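Local coordinates for putative phosphatase (Bacteroides thetaiotaomicron, PDB 3KYA), which is a putative phosphatase of unestablished activity that binds zinc ions and joins an IPT/TIG domain to what its topology suggests is a six-bladed beta-propeller, at residues S73-E79 with T98-K103; M105-T109 with D434-R438; P177-I183 with F234-I240; L144-P148 with S190-N194. All coordinates share one frame; numbering follows the deposited sequence. Where two conformers were deposited one is given.

From the N terminus, contact 1 closes first, a short loop of the IPT/TIG domain that joins residues 73-79 to the segment 98-103. The chain passes directly into strand 105-110, where contact 2 opens, and contact 2 closes only at 434-438, after nearly the whole of what appears to be a beta-propeller. Contacts 3 and 4 are both nested in that large loop. They cross, since their segments alternate as 144-148, 177-183, 190-194 and 234-240, and both tie the apparent blade holding 141-147 and 173-178 to the following one, 188-246. Their packing meets at Phe193 and Phe234, whereas contacts 1 and 2 touch the same 1,2-ethanediol.

Contact 1 (S73-E79 with T98-K103); sequences SGAFSGE and TFSYEK. With EDO (1,2-ethanediol), chain C; EDO (1,2-ethanediol), chain D.
Tyr101 packs against residues 74-76 and meets them with its hydroxyl, one ring face and a ring edge. Gly74 N donates to Tyr101 OH at 2.9 Å, and the N-H points almost straight at the oxygen (160°). The backbone N of Ala75 sits 3.6 Å above the plane of the Tyr101 ring, toward its rim. The ring edge is turned toward the face of Phe76 in a T-shaped stack, with centroids 5.5 Å apart and planes at 71°. CB of Tyr101 points toward the loop, and with CG trans to the backbone N (chi1 -180°) the ring extends along 74-76, bringing OH to Gly74 N. CD of Lys103 lies at the edge of the Phe76 ring, 3.7 Å from CE1.

Toward Glu79 the backbones take over: Phe99 N donates to Gly78 O at 2.8 Å. Gly78, at positive phi, ends a type I turn that starts at Ala75; its CA comes within 3.2 Å of Phe99 O in a CA-H...O contact, where any side chain would clash. Between these two ends a water donates to Phe76 O and Phe99 O and accepts from Tyr101 N.

Farther out, an inverse gamma turn centred on Ala75 shapes the loop, and Lys55 holds Gly74 O. Strand 100-101, an edge strand of the sheet, is thus tied to the loop before strand 80-84. Tyrosine suits its place by giving ring and hydroxyl together: the hydroxyl takes Gly74 N and the water Phe76 O, while Gly78 O is met by Phe99 N. The hydroxyl also bonds Glu474, directly after strand 467-473, which links the IPT/TIG part to the end of the apparent propeller.

Contact 2 (M105-T109 with D434-R438); sequences MVVGT and DGDLR. With EDO (1,2-ethanediol), chain C.
An antiparallel hydrogen-bonded pair, Val107 with Gly435, forms the core of this contact at the edge of a beta-sheet. Val107 N donates to Gly435 O at 2.9 Å and nearly straight (175°), and Gly435 N returns a bond of 2.9 Å to Val107 O. Gly435 has backbone angles at which a side chain would press on the carbonyl oxygen of Asp434, so glycine suits the position. On one flank CG2 of Val107 packs 3.8 Å from CD2 of Leu437, while CG of Leu437 lies 3.6 Å from the backbone O of Met105, a selenomethionine here. A water donates to that same Met105 O and accepts from Leu437 N.

The sheet looks like a propeller blade of mixed origin: strand 105-110 from the beginning of the apparent propeller lies beside 467-473 from its end, consistent with the Velcro closure of such folds, and the short, weakly bonded strand 435-436 adds to its outer edge.

At the other end Thr109 OG1 donates to the syn lone pair of Asp434 OD2 at 2.9 Å. The carboxylate reaches Thr109 with CG trans to the carbonyl carbon (chi1 -77°), and its OD1 forms a salt bridge with Arg469 on strand 467-473, which lies on the other side of 105-110. An alanine here would probably leave Thr109 OG1 without this acceptor and Arg469 without its charge mate. Asp436 starts an Asx turn, its OD1 accepting from Arg438 N, while its OD2 accepts from O2 of the 1,2-ethanediol at 2.8 Å.

Contact 3 (P177-I183 with F234-I240); sequences PLNINTI and FDDRSDI. With EDO (1,2-ethanediol), chain M.
Asn179 and Asp236 join what appear to be two adjacent propeller blades, one just after strand 173-178, the other in the loop before strand 240-246 of the next blade. CB of Asn179 lies 3.6 Å from each carboxylate oxygen of Asp236. Beyond it CG stands 3.7 Å from OD2, and at the tip ND2 donates to OD2 at 2.8 Å, very straight (175°) and with the oxygen in the amide plane. Asn179 N donates to OD1 at 2.8 Å, so one residue grips both oxygens, each at its syn lone pair, although the amide and carboxylate planes are 40° apart. Asparagine suits this place because its CG, trans to the carbonyl carbon (chi1 -70°) and beside its own N, brings the amide to the carboxylate that the backbone N-H also meets.

Beside this polar pair Leu178 lays its CG 3.6 Å from Phe234 O, and CD1 of Ile240 packs near Ile183. Asp235 OD1 accepts from Arg237 N in an Asx turn and from Asn229; Arg237 holds the carboxylate side-on through NE and NH2. A 1,2-ethanediol, probably from the crystallisation liquor, bridges the segments: Ile180 N donates to its O1 at 2.9 Å, and that O1 donates to Asp236 OD1.

Contact 4 (L144-P148 with S190-N194); sequences LAFDP and SIAFN
Phe193 lays one ring face against the pyrrolidine of Pro148. CD of Pro148 stands 3.5 Å from the ring centroid and 14° off the normal, a CH-pi contact centred on the ring; CG of the proline lies 3.7 Å from CD1 of Phe193. With its CG trans to the carbonyl carbon (chi1 -64°), the ring projects across to the other strand, where CE1 approaches Phe146 O at 3.2 Å and CB of Ala145 meets the ring edge. Farther back Ala145 CB touches CG2 of Ile191 at 3.7 Å. The small alanine lets the branched isoleucine come close, while proline presents a rigid, CH-rich surface to the aromatic face.

Strands 141-147 and 188-193 are each an edge strand of their own sheet, probably the inner position of two successive propeller blades. The short segments run roughly parallel, 25° apart with axes 6.9 Å from each other, and meet mostly through side chains, the Phe146 carbonyl also taking part. Asp147 is backbone-bonded to His153, which binds zinc together with Asp168, and its carboxylate forms a salt bridge with Arg228.

A serine in place of Phe193 would probably leave the Pro148 ring without its aromatic partner and open a gap between the strands. Within the two segments the contact rests on apolar packing and the CH-pi contact, so its strength probably depends on how closely the surfaces fit; the Asp147-Arg228 salt bridge lies beside it.

Contact 1 (S73-E79 with T98-K103)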
loop_
_atom_site.group_PDB
_atom_site.type_symbol
_atom_site.label_atom_id
_atom_site.label_comp_id
_atom_site.label_asym_id
_atom_site.label_seq_id
_atom_site.Cartn_x
_atom_site.Cartn_y
_atom_site.Cartn_z
ATOM N N SER A 73 -12.365 -9.500 17.605
ATOM C CA SER A 73 -13.094 -8.273 17.336
ATOM C C SER A 73 -13.879 -7.860 18.584
ATOM O O SER A 73 -14.478 -8.699 19.265
ATOM C CB SER A 73 -14.075 -8.475 16.175
ATOM O OG SER A 73 -13.383 -8.661 14.956
ATOM N N GLY A 74 -13.872 -6.563 18.894
ATOM C CA GLY A 74 -14.634 -6.046 20.015
ATOM C C GLY A 74 -14.072 -6.309 21.407
ATOM O O GLY A 74 -14.827 -6.303 22.369
ATOM N N ALA A 75 -12.760 -6.508 21.526
ATOM C CA ALA A 75 -12.124 -6.786 22.817
ATOM C C ALA A 75 -11.757 -5.473 23.530
ATOM O O ALA A 75 -10.641 -5.314 24.020
ATOM C CB ALA A 75 -10.893 -7.652 22.620
ATOM N N PHE A 76 -12.727 -4.574 23.622
ATOM C CA PHE A 76 -12.507 -3.201 24.119
ATOM C C PHE A 76 -11.748 -3.069 25.435
ATOM O O PHE A 76 -10.827 -2.261 25.519
ATOM C CB PHE A 76 -13.833 -2.434 24.248
ATOM C CG PHE A 76 -14.577 -2.304 22.954
ATOM C CD1 PHE A 76 -14.186 -1.370 22.007
ATOM C CD2 PHE A 76 -15.674 -3.113 22.686
ATOM C CE1 PHE A 76 -14.864 -1.256 20.798
ATOM C CE2 PHE A 76 -16.357 -3.001 21.470
ATOM C CZ PHE A 76 -15.952 -2.072 20.539
ATOM N N SER A 77 -12.121 -3.842 26.448
ATOM C CA SER A 77 -11.500 -3.679 27.773
ATOM C C SER A 77 -10.046 -4.178 27.819
ATOM O O SER A 77 -9.254 -3.720 28.662
ATOM C CB SER A 77 -12.341 -4.359 28.869
ATOM O OG SER A 77 -12.105 -5.757 28.921
ATOM N N GLY A 78 -9.689 -5.107 26.927
ATOM C CA GLY A 78 -8.328 -5.642 26.879
ATOM C C GLY A 78 -7.967 -6.586 28.012
ATOM O O GLY A 78 -6.811 -6.999 28.131
ATOM N N GLU A 79 -8.940 -6.927 28.850
ATOM C CA GLU A 79 -8.696 -7.851 29.955
ATOM C C GLU A 79 -8.416 -9.238 29.392
ATOM O O GLU A 79 -9.174 -9.734 28.557
ATOM C CB GLU A 79 -9.884 -7.887 30.919
ATOM C CG GLU A 79 -10.121 -6.566 31.632
ATOM C CD GLU A 79 -11.278 -6.623 32.600
ATOM O OE1 GLU A 79 -12.013 -7.634 32.596
ATOM O OE2 GLU A 79 -11.448 -5.652 33.368
ATOM N N THR A 98 -3.992 -4.666 31.228
ATOM C CA THR A 98 -4.886 -4.868 30.090
ATOM C C THR A 98 -4.191 -4.625 28.760
ATOM O O THR A 98 -3.288 -3.802 28.659
ATOM C CB THR A 98 -6.124 -3.949 30.178
ATOM O OG1 THR A 98 -5.709 -2.583 30.285
ATOM C CG2 THR A 98 -6.968 -4.304 31.382
ATOM N N PHE A 99 -4.602 -5.388 27.745
ATOM C CA PHE A 99 -4.146 -5.193 26.375
ATOM C C PHE A 99 -4.797 -3.912 25.868
ATOM O O PHE A 99 -5.945 -3.652 26.187
ATOM C CB PHE A 99 -4.577 -6.390 25.520
ATOM C CG PHE A 99 -4.237 -6.273 24.060
ATOM C CD1 PHE A 99 -2.952 -6.529 23.603
ATOM C CD2 PHE A 99 -5.219 -5.984 23.134
ATOM C CE1 PHE A 99 -2.646 -6.451 22.254
ATOM C CE2 PHE A 99 -4.926 -5.906 21.790
ATOM C CZ PHE A 99 -3.629 -6.136 21.347
ATOM N N SER A 100 -4.077 -3.106 25.096
ATOM C CA SER A 100 -4.648 -1.867 24.584
ATOM C C SER A 100 -5.260 -2.128 23.204
ATOM O O SER A 100 -4.552 -2.188 22.191
ATOM C CB SER A 100 -3.604 -0.757 24.542
ATOM O OG SER A 100 -4.215 0.434 24.107
ATOM N N TYR A 101 -6.581 -2.315 23.196
ATOM C CA TYR A 101 -7.340 -2.626 21.984
ATOM C C TYR A 101 -7.512 -1.403 21.094
ATOM O O TYR A 101 -8.052 -0.379 21.532
ATOM C CB TYR A 101 -8.705 -3.214 22.365
ATOM C CG TYR A 101 -9.571 -3.582 21.178
ATOM C CD1 TYR A 101 -9.367 -4.785 20.491
ATOM C CD2 TYR A 101 -10.583 -2.733 20.733
ATOM C CE1 TYR A 101 -10.134 -5.127 19.385
ATOM C CE2 TYR A 101 -11.371 -3.079 19.618
ATOM C CZ TYR A 101 -11.137 -4.273 18.953
ATOM O OH TYR A 101 -11.915 -4.631 17.857
ATOM N N GLU A 102 -7.053 -1.512 19.848
ATOM C CA GLU A 102 -7.150 -0.429 18.881
ATOM C C GLU A 102 -8.416 -0.642 18.037
ATOM O O GLU A 102 -8.528 -1.625 17.288
ATOM C CB GLU A 102 -5.920 -0.390 17.980
ATOM C CG GLU A 102 -4.612 -0.101 18.722
ATOM C CD GLU A 102 -3.376 -0.248 17.836
ATOM O OE1 GLU A 102 -3.456 -0.916 16.774
ATOM O OE2 GLU A 102 -2.320 0.292 18.222
ATOM N N LYS A 103 -9.350 0.294 18.156
ATOM C CA LYS A 103 -10.634 0.181 17.473
ATOM C C LYS A 103 -10.494 0.353 15.969
ATOM O O LYS A 103 -9.639 1.109 15.500
ATOM C CB LYS A 103 -11.630 1.201 18.029
ATOM C CG LYS A 103 -11.958 0.975 19.500
ATOM C CD LYS A 103 -13.111 1.851 19.976
ATOM C CE LYS A 103 -12.730 3.308 20.076
ATOM N NZ LYS A 103 -11.703 3.532 21.135
HETATM C C1 EDO C . -13.356 -4.596 14.553
HETATM O O1 EDO C . -14.293 -5.278 15.396
HETATM C C2 EDO C . -13.269 -5.274 13.195
HETATM O O2 EDO C . -12.624 -6.543 13.330
HETATM C C1 EDO D . -11.811 -11.986 14.969
HETATM O O1 EDO D . -12.644 -12.038 16.139
HETATM C C2 EDO D . -10.422 -12.551 15.229
HETATM O O2 EDO D . -10.505 -13.928 15.597
HETATM O O HOH W 1 -8.163 -1.821 25.753
#

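Contact 2 (M105-T109 with D434-R438)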
loop_
_atom_site.group_PDB
_atom_site.type_symbol
_atom_site.label_atom_id
_atom_site.label_comp_id
_atom_site.label_asym_id
_atom_site.label_seq_id
_atom_site.Cartn_x
_atom_site.Cartn_y
_atom_site.Cartn_z
HETATM N N MSE A 105 -12.719 0.681 11.992
HETATM C CA MSE A 105 -13.942 0.982 11.269
HETATM C C MSE A 105 -14.680 -0.347 11.037
HETATM O O MSE A 105 -14.051 -1.403 10.808
HETATM C CB MSE A 105 -13.629 1.661 9.935
HETATM C CG MSE A 105 -12.956 3.014 10.065
HETATM SE SE MSE A 105 -14.214 4.391 10.575
HETATM C CE MSE A 105 -14.841 4.990 8.840
ATOM N N VAL A 106 -16.005 -0.303 11.115
ATOM C CA VAL A 106 -16.831 -1.481 10.894
ATOM C C VAL A 106 -18.077 -1.126 10.078
ATOM O O VAL A 106 -18.539 0.014 10.108
ATOM C CB VAL A 106 -17.262 -2.157 12.223
ATOM C CG1 VAL A 106 -16.037 -2.738 12.957
ATOM C CG2 VAL A 106 -18.057 -1.188 13.140
ATOM N N VAL A 107 -18.615 -2.104 9.352
ATOM C CA VAL A 107 -19.850 -1.888 8.598
ATOM C C VAL A 107 -21.024 -2.174 9.545
ATOM O O VAL A 107 -20.965 -3.102 10.343
ATOM C CB VAL A 107 -19.937 -2.773 7.351
ATOM C CG1 VAL A 107 -21.237 -2.504 6.571
ATOM C CG2 VAL A 107 -18.718 -2.542 6.445
ATOM N N GLY A 108 -22.056 -1.344 9.468
ATOM C CA GLY A 108 -23.285 -1.504 10.262
ATOM C C GLY A 108 -24.501 -1.346 9.370
ATOM O O GLY A 108 -24.362 -1.036 8.181
ATOM N N THR A 109 -25.689 -1.548 9.935
ATOM C CA THR A 109 -26.934 -1.382 9.184
ATOM C C THR A 109 -27.784 -0.354 9.918
ATOM O O THR A 109 -28.172 -0.577 11.064
ATOM C CB THR A 109 -27.682 -2.713 9.008
ATOM O OG1 THR A 109 -26.827 -3.655 8.329
ATOM C CG2 THR A 109 -28.992 -2.524 8.183
ATOM N N ASP A 434 -22.561 -7.528 8.743
ATOM C CA ASP A 434 -21.961 -6.346 9.323
ATOM C C ASP A 434 -20.625 -6.752 9.950
ATOM O O ASP A 434 -20.364 -7.951 10.138
ATOM C CB ASP A 434 -22.912 -5.729 10.363
ATOM C CG ASP A 434 -24.071 -4.957 9.715
ATOM O OD1 ASP A 434 -23.904 -4.448 8.593
ATOM O OD2 ASP A 434 -25.142 -4.845 10.336
ATOM N N GLY A 435 -19.792 -5.766 10.280
ATOM C CA GLY A 435 -18.515 -6.026 10.951
ATOM C C GLY A 435 -17.250 -5.643 10.192
ATOM O O GLY A 435 -17.219 -4.679 9.415
ATOM N N ASP A 436 -16.200 -6.427 10.427
ATOM C CA ASP A 436 -14.873 -6.155 9.890
ATOM C C ASP A 436 -14.924 -5.882 8.392
ATOM O O ASP A 436 -15.487 -6.672 7.635
ATOM C CB ASP A 436 -13.917 -7.309 10.238
ATOM C CG ASP A 436 -12.489 -7.015 9.846
ATOM O OD1 ASP A 436 -12.191 -7.024 8.638
ATOM O OD2 ASP A 436 -11.654 -6.820 10.748
ATOM N N LEU A 437 -14.328 -4.763 7.986
ATOM C CA LEU A 437 -14.382 -4.285 6.589
ATOM C C LEU A 437 -14.056 -5.310 5.481
ATOM O O LEU A 437 -14.771 -5.344 4.467
ATOM C CB LEU A 437 -13.481 -3.054 6.391
ATOM C CG LEU A 437 -13.727 -1.788 7.227
ATOM C CD1 LEU A 437 -12.976 -0.606 6.638
ATOM C CD2 LEU A 437 -15.216 -1.428 7.354
ATOM N N ARG A 438 -13.008 -6.130 5.666
ATOM C CA ARG A 438 -12.636 -7.085 4.606
ATOM C C ARG A 438 -12.659 -8.558 5.026
ATOM O O ARG A 438 -12.586 -9.436 4.168
ATOM C CB ARG A 438 -11.278 -6.695 4.005
ATOM C CG ARG A 438 -11.263 -5.297 3.368
ATOM C CD ARG A 438 -11.956 -5.216 2.002
ATOM N NE ARG A 438 -11.126 -5.814 0.956
ATOM C CZ ARG A 438 -11.388 -6.956 0.335
ATOM N NH1 ARG A 438 -12.491 -7.636 0.599
ATOM N NH2 ARG A 438 -10.546 -7.402 -0.577
HETATM C C1 EDO C . -13.356 -4.596 14.553
HETATM O O1 EDO C . -14.293 -5.278 15.396
HETATM C C2 EDO C . -13.269 -5.274 13.195
HETATM O O2 EDO C . -12.624 -6.543 13.330
HETATM O O HOH W 2 -12.632 -3.579 10.096
#

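Contact 3 (P177-I183 with F234-I240)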
loop_
_atom_site.group_PDB
_atom_site.type_symbol
_atom_site.label_atom_id
_atom_site.label_comp_id
_atom_site.label_asym_id
_atom_site.label_seq_id
_atom_site.Cartn_x
_atom_site.Cartn_y
_atom_site.Cartn_z
ATOM N N PRO A 177 -40.895 13.692 1.933
ATOM C CA PRO A 177 -41.391 15.076 1.854
ATOM C C PRO A 177 -41.521 15.668 0.443
ATOM O O PRO A 177 -42.299 16.611 0.247
ATOM C CB PRO A 177 -40.334 15.859 2.641
ATOM C CG PRO A 177 -39.065 15.062 2.443
ATOM C CD PRO A 177 -39.495 13.627 2.404
ATOM N N LEU A 178 -40.768 15.135 -0.509
ATOM C CA LEU A 178 -40.731 15.659 -1.868
ATOM C C LEU A 178 -41.354 14.699 -2.872
ATOM O O LEU A 178 -40.715 13.744 -3.322
ATOM C CB LEU A 178 -39.277 15.966 -2.236
ATOM C CG LEU A 178 -38.630 17.103 -1.439
ATOM C CD1 LEU A 178 -37.105 17.011 -1.430
ATOM C CD2 LEU A 178 -39.121 18.457 -1.993
ATOM N N ASN A 179 -42.612 14.950 -3.222
ATOM C CA ASN A 179 -43.300 14.102 -4.192
ATOM C C ASN A 179 -43.137 14.576 -5.639
ATOM O O ASN A 179 -43.593 13.896 -6.555
ATOM C CB ASN A 179 -44.768 13.929 -3.803
ATOM C CG ASN A 179 -44.916 13.070 -2.575
ATOM O OD1 ASN A 179 -44.669 11.859 -2.615
ATOM N ND2 ASN A 179 -45.282 13.689 -1.460
ATOM N N ILE A 180 -42.482 15.725 -5.820
ATOM C CA ILE A 180 -42.131 16.292 -7.131
ATOM C C ILE A 180 -43.130 15.956 -8.247
ATOM O O ILE A 180 -42.752 15.522 -9.344
ATOM C CB ILE A 180 -40.666 15.883 -7.529
ATOM C CG1 ILE A 180 -40.434 14.386 -7.356
ATOM C CG2 ILE A 180 -39.659 16.614 -6.668
ATOM C CD1 ILE A 180 -39.063 13.909 -7.888
ATOM N N ASN A 181 -44.407 16.203 -7.965
ATOM C CA ASN A 181 -45.488 15.861 -8.893
ATOM C C ASN A 181 -45.353 16.419 -10.312
ATOM O O ASN A 181 -45.814 15.783 -11.260
ATOM C CB ASN A 181 -46.847 16.243 -8.287
ATOM C CG ASN A 181 -47.241 15.332 -7.132
ATOM O OD1 ASN A 181 -47.008 14.119 -7.173
ATOM N ND2 ASN A 181 -47.852 15.902 -6.108
ATOM N N THR A 182 -44.722 17.578 -10.470
ATOM C CA THR A 182 -44.596 18.180 -11.797
ATOM C C THR A 182 -43.461 17.559 -12.629
ATOM O O THR A 182 -43.392 17.808 -13.824
ATOM C CB THR A 182 -44.417 19.725 -11.742
ATOM O OG1 THR A 182 -43.175 20.056 -11.117
ATOM C CG2 THR A 182 -45.569 20.378 -10.984
ATOM N N ILE A 183 -42.575 16.771 -12.011
ATOM C CA ILE A 183 -41.487 16.107 -12.767
ATOM C C ILE A 183 -42.111 14.989 -13.611
ATOM O O ILE A 183 -42.955 14.228 -13.127
ATOM C CB ILE A 183 -40.340 15.633 -11.834
ATOM C CG1 ILE A 183 -39.645 16.867 -11.247
ATOM C CG2 ILE A 183 -39.319 14.776 -12.583
ATOM C CD1 ILE A 183 -38.413 16.569 -10.385
ATOM N N PHE A 234 -37.470 21.323 2.707
ATOM C CA PHE A 234 -37.702 21.121 1.277
ATOM C C PHE A 234 -38.876 20.139 1.213
ATOM O O PHE A 234 -38.720 18.972 1.607
ATOM C CB PHE A 234 -36.516 20.510 0.527
ATOM C CG PHE A 234 -35.301 21.395 0.434
ATOM C CD1 PHE A 234 -35.197 22.366 -0.562
ATOM C CD2 PHE A 234 -34.248 21.236 1.327
ATOM C CE1 PHE A 234 -34.072 23.185 -0.646
ATOM C CE2 PHE A 234 -33.118 22.033 1.238
ATOM C CZ PHE A 234 -33.030 23.016 0.245
ATOM N N ASP A 235 -40.047 20.589 0.761
ATOM C CA ASP A 235 -41.203 19.689 0.660
ATOM C C ASP A 235 -42.180 20.106 -0.458
ATOM O O ASP A 235 -41.819 20.874 -1.344
ATOM C CB ASP A 235 -41.890 19.512 2.036
ATOM C CG ASP A 235 -42.462 20.806 2.607
ATOM O OD1 ASP A 235 -42.790 21.741 1.841
ATOM O OD2 ASP A 235 -42.629 20.861 3.847
ATOM N N ASP A 236 -43.409 19.604 -0.425
ATOM C CA ASP A 236 -44.362 19.898 -1.500
ATOM C C ASP A 236 -44.858 21.361 -1.507
ATOM O O ASP A 236 -45.548 21.771 -2.434
ATOM C CB ASP A 236 -45.511 18.870 -1.505
ATOM C CG ASP A 236 -45.043 17.465 -1.924
ATOM O OD1 ASP A 236 -44.071 17.335 -2.699
ATOM O OD2 ASP A 236 -45.653 16.474 -1.481
ATOM N N ARG A 237 -44.476 22.152 -0.510
ATOM C CA ARG A 237 -44.806 23.577 -0.515
ATOM C C ARG A 237 -43.733 24.360 -1.262
ATOM O O ARG A 237 -43.939 25.518 -1.605
ATOM C CB ARG A 237 -44.887 24.127 0.901
ATOM C CG ARG A 237 -46.008 23.555 1.753
ATOM C CD ARG A 237 -45.841 24.010 3.181
ATOM N NE ARG A 237 -44.627 23.449 3.760
ATOM C CZ ARG A 237 -44.098 23.813 4.924
ATOM N NH1 ARG A 237 -44.665 24.751 5.657
ATOM N NH2 ARG A 237 -42.983 23.232 5.354
ATOM N N SER A 238 -42.581 23.728 -1.480
ATOM C CA SER A 238 -41.439 24.374 -2.123
ATOM C C SER A 238 -41.663 24.712 -3.587
ATOM O O SER A 238 -42.200 23.900 -4.344
ATOM C CB SER A 238 -40.187 23.487 -2.028
ATOM O OG SER A 238 -39.765 23.345 -0.682
ATOM N N ASP A 239 -41.245 25.916 -3.968
ATOM C CA ASP A 239 -41.293 26.352 -5.347
ATOM C C ASP A 239 -40.321 25.476 -6.154
ATOM O O ASP A 239 -39.204 25.232 -5.711
ATOM C CB ASP A 239 -40.865 27.812 -5.464
ATOM C CG ASP A 239 -40.931 28.330 -6.908
ATOM O OD1 ASP A 239 -42.055 28.510 -7.425
ATOM O OD2 ASP A 239 -39.855 28.563 -7.520
ATOM N N ILE A 240 -40.759 24.990 -7.317
ATOM C CA ILE A 240 -39.919 24.157 -8.188
ATOM C C ILE A 240 -39.951 24.724 -9.615
ATOM O O ILE A 240 -41.024 25.034 -10.135
ATOM C CB ILE A 240 -40.342 22.660 -8.146
ATOM C CG1 ILE A 240 -39.516 21.827 -9.133
ATOM C CG2 ILE A 240 -41.831 22.484 -8.443
ATOM C CD1 ILE A 240 -39.676 20.329 -8.944
HETATM C C1 EDO M . -41.299 19.390 -4.569
HETATM O O1 EDO M . -41.912 18.125 -4.253
HETATM C C2 EDO M . -42.336 20.463 -4.905
HETATM O O2 EDO M . -43.240 19.944 -5.896
HETATM O O HOH W 3 -44.545 17.186 1.651
HETATM O O HOH W 4 -45.127 17.747 -5.500
#

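Contact 4 (L144-P148 with S190-N194)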
loop_
_atom_site.group_PDB
_atom_site.type_symbol
_atom_site.label_atom_id
_atom_site.label_comp_id
_atom_site.label_asym_id
_atom_site.label_seq_id
_atom_site.Cartn_x
_atom_site.Cartn_y
_atom_site.Cartn_z
ATOM N N LEU A 144 -27.196 9.496 -2.673
ATOM C CA LEU A 144 -27.326 10.160 -1.387
ATOM C C LEU A 144 -26.757 11.577 -1.360
ATOM O O LEU A 144 -25.781 11.877 -2.052
ATOM C CB LEU A 144 -26.594 9.319 -0.332
ATOM C CG LEU A 144 -27.115 7.918 -0.007
ATOM C CD1 LEU A 144 -26.127 7.184 0.927
ATOM C CD2 LEU A 144 -28.522 7.951 0.621
ATOM N N ALA A 145 -27.350 12.447 -0.535
ATOM C CA ALA A 145 -26.828 13.810 -0.348
ATOM C C ALA A 145 -27.296 14.435 0.956
ATOM O O ALA A 145 -28.490 14.406 1.262
ATOM C CB ALA A 145 -27.217 14.727 -1.537
ATOM N N PHE A 146 -26.359 14.956 1.743
ATOM C CA PHE A 146 -26.703 15.683 2.964
ATOM C C PHE A 146 -27.191 17.099 2.676
ATOM O O PHE A 146 -26.725 17.741 1.742
ATOM C CB PHE A 146 -25.486 15.919 3.875
ATOM C CG PHE A 146 -24.933 14.691 4.549
ATOM C CD1 PHE A 146 -25.669 14.020 5.514
ATOM C CD2 PHE A 146 -23.646 14.251 4.266
ATOM C CE1 PHE A 146 -25.144 12.906 6.163
ATOM C CE2 PHE A 146 -23.124 13.133 4.903
ATOM C CZ PHE A 146 -23.870 12.465 5.845
ATOM N N ASP A 147 -28.081 17.611 3.529
ATOM C CA ASP A 147 -28.416 19.025 3.505
ATOM C C ASP A 147 -27.148 19.734 4.028
ATOM O O ASP A 147 -26.745 19.483 5.159
ATOM C CB ASP A 147 -29.612 19.299 4.414
ATOM C CG ASP A 147 -30.027 20.774 4.456
ATOM O OD1 ASP A 147 -29.233 21.658 4.087
ATOM O OD2 ASP A 147 -31.175 21.052 4.903
ATOM N N PRO A 148 -26.500 20.595 3.207
ATOM C CA PRO A 148 -25.272 21.249 3.696
ATOM C C PRO A 148 -25.457 22.057 4.978
ATOM O O PRO A 148 -24.484 22.262 5.694
ATOM C CB PRO A 148 -24.850 22.154 2.523
ATOM C CG PRO A 148 -25.513 21.568 1.317
ATOM C CD PRO A 148 -26.810 20.990 1.819
ATOM N N SER A 190 -29.818 12.647 -9.400
ATOM C CA SER A 190 -28.875 13.284 -8.479
ATOM C C SER A 190 -29.448 14.474 -7.755
ATOM O O SER A 190 -30.407 15.110 -8.210
ATOM C CB SER A 190 -27.591 13.743 -9.196
ATOM O OG SER A 190 -27.827 14.807 -10.105
ATOM N N ILE A 191 -28.824 14.743 -6.614
ATOM C CA ILE A 191 -29.154 15.871 -5.766
ATOM C C ILE A 191 -27.886 16.675 -5.497
ATOM O O ILE A 191 -26.847 16.104 -5.118
ATOM C CB ILE A 191 -29.756 15.412 -4.415
ATOM C CG1 ILE A 191 -31.151 14.824 -4.610
ATOM C CG2 ILE A 191 -29.824 16.595 -3.437
ATOM C CD1 ILE A 191 -31.735 14.149 -3.335
ATOM N N ALA A 192 -27.970 17.986 -5.712
ATOM C CA ALA A 192 -26.891 18.918 -5.401
ATOM C C ALA A 192 -27.517 20.170 -4.781
ATOM O O ALA A 192 -28.750 20.291 -4.722
ATOM C CB ALA A 192 -26.053 19.268 -6.655
ATOM N N PHE A 193 -26.675 21.067 -4.281
ATOM C CA PHE A 193 -27.114 22.322 -3.658
ATOM C C PHE A 193 -26.260 23.486 -4.159
ATOM O O PHE A 193 -25.054 23.319 -4.375
ATOM C CB PHE A 193 -27.025 22.239 -2.126
ATOM C CG PHE A 193 -27.939 21.205 -1.511
ATOM C CD1 PHE A 193 -27.518 19.899 -1.344
ATOM C CD2 PHE A 193 -29.214 21.542 -1.076
ATOM C CE1 PHE A 193 -28.359 18.939 -0.786
ATOM C CE2 PHE A 193 -30.060 20.580 -0.513
ATOM C CZ PHE A 193 -29.625 19.275 -0.374
ATOM N N ASN A 194 -26.853 24.673 -4.329
ATOM C CA ASN A 194 -26.063 25.828 -4.761
ATOM C C ASN A 194 -25.118 26.334 -3.674
ATOM O O ASN A 194 -25.385 26.173 -2.473
ATOM C CB ASN A 194 -26.959 27.007 -5.191
ATOM C CG ASN A 194 -27.693 27.641 -4.014
ATOM O OD1 ASN A 194 -28.571 27.029 -3.426
ATOM N ND2 ASN A 194 -27.349 28.883 -3.694
#